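Local coordinates for protein putative C39-like peptidase (Bacillus anthracis, PDB 3ERV) that is of unknown function but is probably a papain-like cysteine peptidase of the C39-like family, at residues K76-M81 / P89-V94. Sequence-based numbering, arbitrary orientation.
Sequences KKVDFM and PNEGFV
F93 straddles K77 in parallel strand pairing: its N-H donates to K76 O (2.6 Å), and its carbonyl takes the N-H of V78 (N to O 2.8 Å, nearly straight at 172°). K77 CA lies 3.4 Å from F93 O, a CA-H...O contact beside the second bond. G92, just before the strand, suits its place, for its CA lies 3.3 Å from K76 O and a beta carbon there would clash with that oxygen. Apolar contacts gather on the face shared by V78 and V94, beta-branched residues at home in extended chain. Their CG2 methyls meet at 3.7 Å, while V94 CG1, anti to its backbone N (chi1 -178°), reaches F80 CD1 (3.9 Å) obliquely to the ring. In a separate van der Waals contact, V78 CG1 lies 3.9 Å from E91 CD. Polar contacts lie at the exposed edge, where the long, extended chain of K76 passes E91 O, with CD 3.2 Å away. The K77 ammonium turns instead to the carbonyls of A72 and I75, around the C-terminal end of helix 68-74. Backbone bonds thus fix the pairing of 77-78 with 93-94, an outermost strand of a small mixed sheet, whereas at the exposed edge a water accepts from K76 NZ and donates to E91 O.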
loop_
_atom_site.group_PDB
_atom_site.type_symbol
_atom_site.label_atom_id
_atom_site.label_comp_id
_atom_site.label_asym_id
_atom_site.label_seq_id
_atom_site.Cartn_x
_atom_site.Cartn_y
_atom_site.Cartn_z
ATOM N N LYS A 76 11.557 -0.178 -7.660
ATOM C CA LYS A 76 11.925 -0.994 -8.821
ATOM C C LYS A 76 10.764 -0.933 -9.836
ATOM O O LYS A 76 9.576 -0.964 -9.460
ATOM C CB LYS A 76 12.210 -2.411 -8.353
ATOM C CG LYS A 76 12.459 -3.458 -9.475
ATOM C CD LYS A 76 12.877 -4.804 -8.850
ATOM C CE LYS A 76 13.387 -5.829 -9.893
ATOM N NZ LYS A 76 14.087 -6.971 -9.193
ATOM N N LYS A 77 11.099 -0.797 -11.105
ATOM C CA LYS A 77 10.078 -0.701 -12.139
ATOM C C LYS A 77 10.159 -1.829 -13.157
ATOM O O LYS A 77 11.258 -2.316 -13.456
ATOM C CB LYS A 77 10.238 0.650 -12.867
ATOM C CG LYS A 77 10.100 1.784 -11.808
ATOM C CD LYS A 77 9.815 3.118 -12.308
ATOM C CE LYS A 77 9.756 4.065 -11.104
ATOM N NZ LYS A 77 11.134 4.122 -10.434
ATOM N N VAL A 78 9.006 -2.191 -13.717
ATOM C CA VAL A 78 8.949 -3.076 -14.884
ATOM C C VAL A 78 8.116 -2.462 -15.997
ATOM O O VAL A 78 7.219 -1.667 -15.762
ATOM C CB VAL A 78 8.426 -4.488 -14.522
ATOM C CG1 VAL A 78 9.350 -5.169 -13.536
ATOM C CG2 VAL A 78 6.984 -4.435 -13.956
ATOM N N ASP A 79 8.428 -2.805 -17.234
ATOM C CA ASP A 79 7.651 -2.292 -18.344
ATOM C C ASP A 79 6.199 -2.753 -18.254
ATOM O O ASP A 79 5.944 -3.871 -17.815
ATOM C CB ASP A 79 8.240 -2.761 -19.655
ATOM C CG ASP A 79 9.453 -2.001 -20.026
ATOM O OD1 ASP A 79 9.743 -0.993 -19.341
ATOM O OD2 ASP A 79 10.122 -2.397 -20.993
ATOM N N PHE A 80 5.274 -1.881 -18.665
ATOM C CA PHE A 80 3.846 -2.228 -18.761
ATOM C C PHE A 80 3.598 -3.462 -19.683
ATOM O O PHE A 80 2.873 -4.394 -19.331
ATOM C CB PHE A 80 3.037 -1.051 -19.296
ATOM C CG PHE A 80 1.552 -1.255 -19.168
ATOM C CD1 PHE A 80 0.918 -1.065 -17.947
ATOM C CD2 PHE A 80 0.792 -1.671 -20.267
ATOM C CE1 PHE A 80 -0.457 -1.267 -17.830
ATOM C CE2 PHE A 80 -0.578 -1.887 -20.153
ATOM C CZ PHE A 80 -1.212 -1.675 -18.946
ATOM N N MET A 81 4.243 -3.445 -20.840
ATOM C CA MET A 81 4.151 -4.521 -21.810
ATOM C C MET A 81 5.479 -4.574 -22.554
ATOM O O MET A 81 5.999 -3.538 -22.978
ATOM C CB MET A 81 3.042 -4.217 -22.825
ATOM C CG MET A 81 3.014 -5.251 -24.033
ATOM S SD MET A 81 1.764 -6.487 -23.736
ATOM C CE MET A 81 0.402 -5.475 -24.007
ATOM N N PRO A 89 3.329 -6.914 -11.067
ATOM C CA PRO A 89 3.520 -5.947 -9.946
ATOM C C PRO A 89 4.239 -6.558 -8.744
ATOM O O PRO A 89 4.641 -5.820 -7.810
ATOM C CB PRO A 89 2.098 -5.520 -9.565
ATOM C CG PRO A 89 1.193 -6.706 -10.059
ATOM C CD PRO A 89 1.908 -7.217 -11.343
ATOM N N ASN A 90 4.379 -7.893 -8.757
ATOM C CA ASN A 90 5.238 -8.570 -7.817
ATOM C C ASN A 90 6.712 -8.426 -8.171
ATOM O O ASN A 90 7.584 -8.671 -7.330
ATOM C CB ASN A 90 4.848 -10.042 -7.646
ATOM C CG ASN A 90 3.399 -10.212 -7.114
ATOM O OD1 ASN A 90 3.093 -9.936 -5.950
ATOM N ND2 ASN A 90 2.504 -10.650 -7.997
ATOM N N GLU A 91 7.011 -8.006 -9.395
ATOM C CA GLU A 91 8.414 -7.795 -9.769
ATOM C C GLU A 91 8.863 -6.316 -9.625
ATOM O O GLU A 91 9.960 -6.025 -9.162
ATOM C CB GLU A 91 8.696 -8.316 -11.155
ATOM C CG GLU A 91 10.171 -8.619 -11.341
ATOM C CD GLU A 91 10.549 -8.828 -12.813
ATOM O OE1 GLU A 91 9.673 -9.315 -13.581
ATOM O OE2 GLU A 91 11.712 -8.523 -13.190
ATOM N N GLY A 92 7.985 -5.399 -9.979
ATOM C CA GLY A 92 8.279 -3.986 -9.798
ATOM C C GLY A 92 7.016 -3.179 -10.019
ATOM O O GLY A 92 5.945 -3.748 -10.351
ATOM N N PHE A 93 7.137 -1.851 -9.885
ATOM C CA PHE A 93 6.044 -0.991 -10.286
ATOM C C PHE A 93 5.800 -1.148 -11.780
ATOM O O PHE A 93 6.719 -1.003 -12.587
ATOM C CB PHE A 93 6.303 0.498 -9.923
ATOM C CG PHE A 93 5.134 1.369 -10.195
ATOM C CD1 PHE A 93 4.289 1.747 -9.167
ATOM C CD2 PHE A 93 4.838 1.773 -11.512
ATOM C CE1 PHE A 93 3.149 2.568 -9.437
ATOM C CE2 PHE A 93 3.700 2.559 -11.799
ATOM C CZ PHE A 93 2.858 2.965 -10.768
ATOM N N VAL A 94 4.551 -1.399 -12.169
ATOM C CA VAL A 94 4.257 -1.702 -13.597
ATOM C C VAL A 94 3.878 -0.440 -14.382
ATOM O O VAL A 94 2.788 0.154 -14.162
ATOM C CB VAL A 94 3.105 -2.785 -13.782
ATOM C CG1 VAL A 94 2.862 -3.096 -15.297
ATOM C CG2 VAL A 94 3.412 -4.059 -13.036
HETATM O O HOH W 1 11.472 -7.558 -7.691
#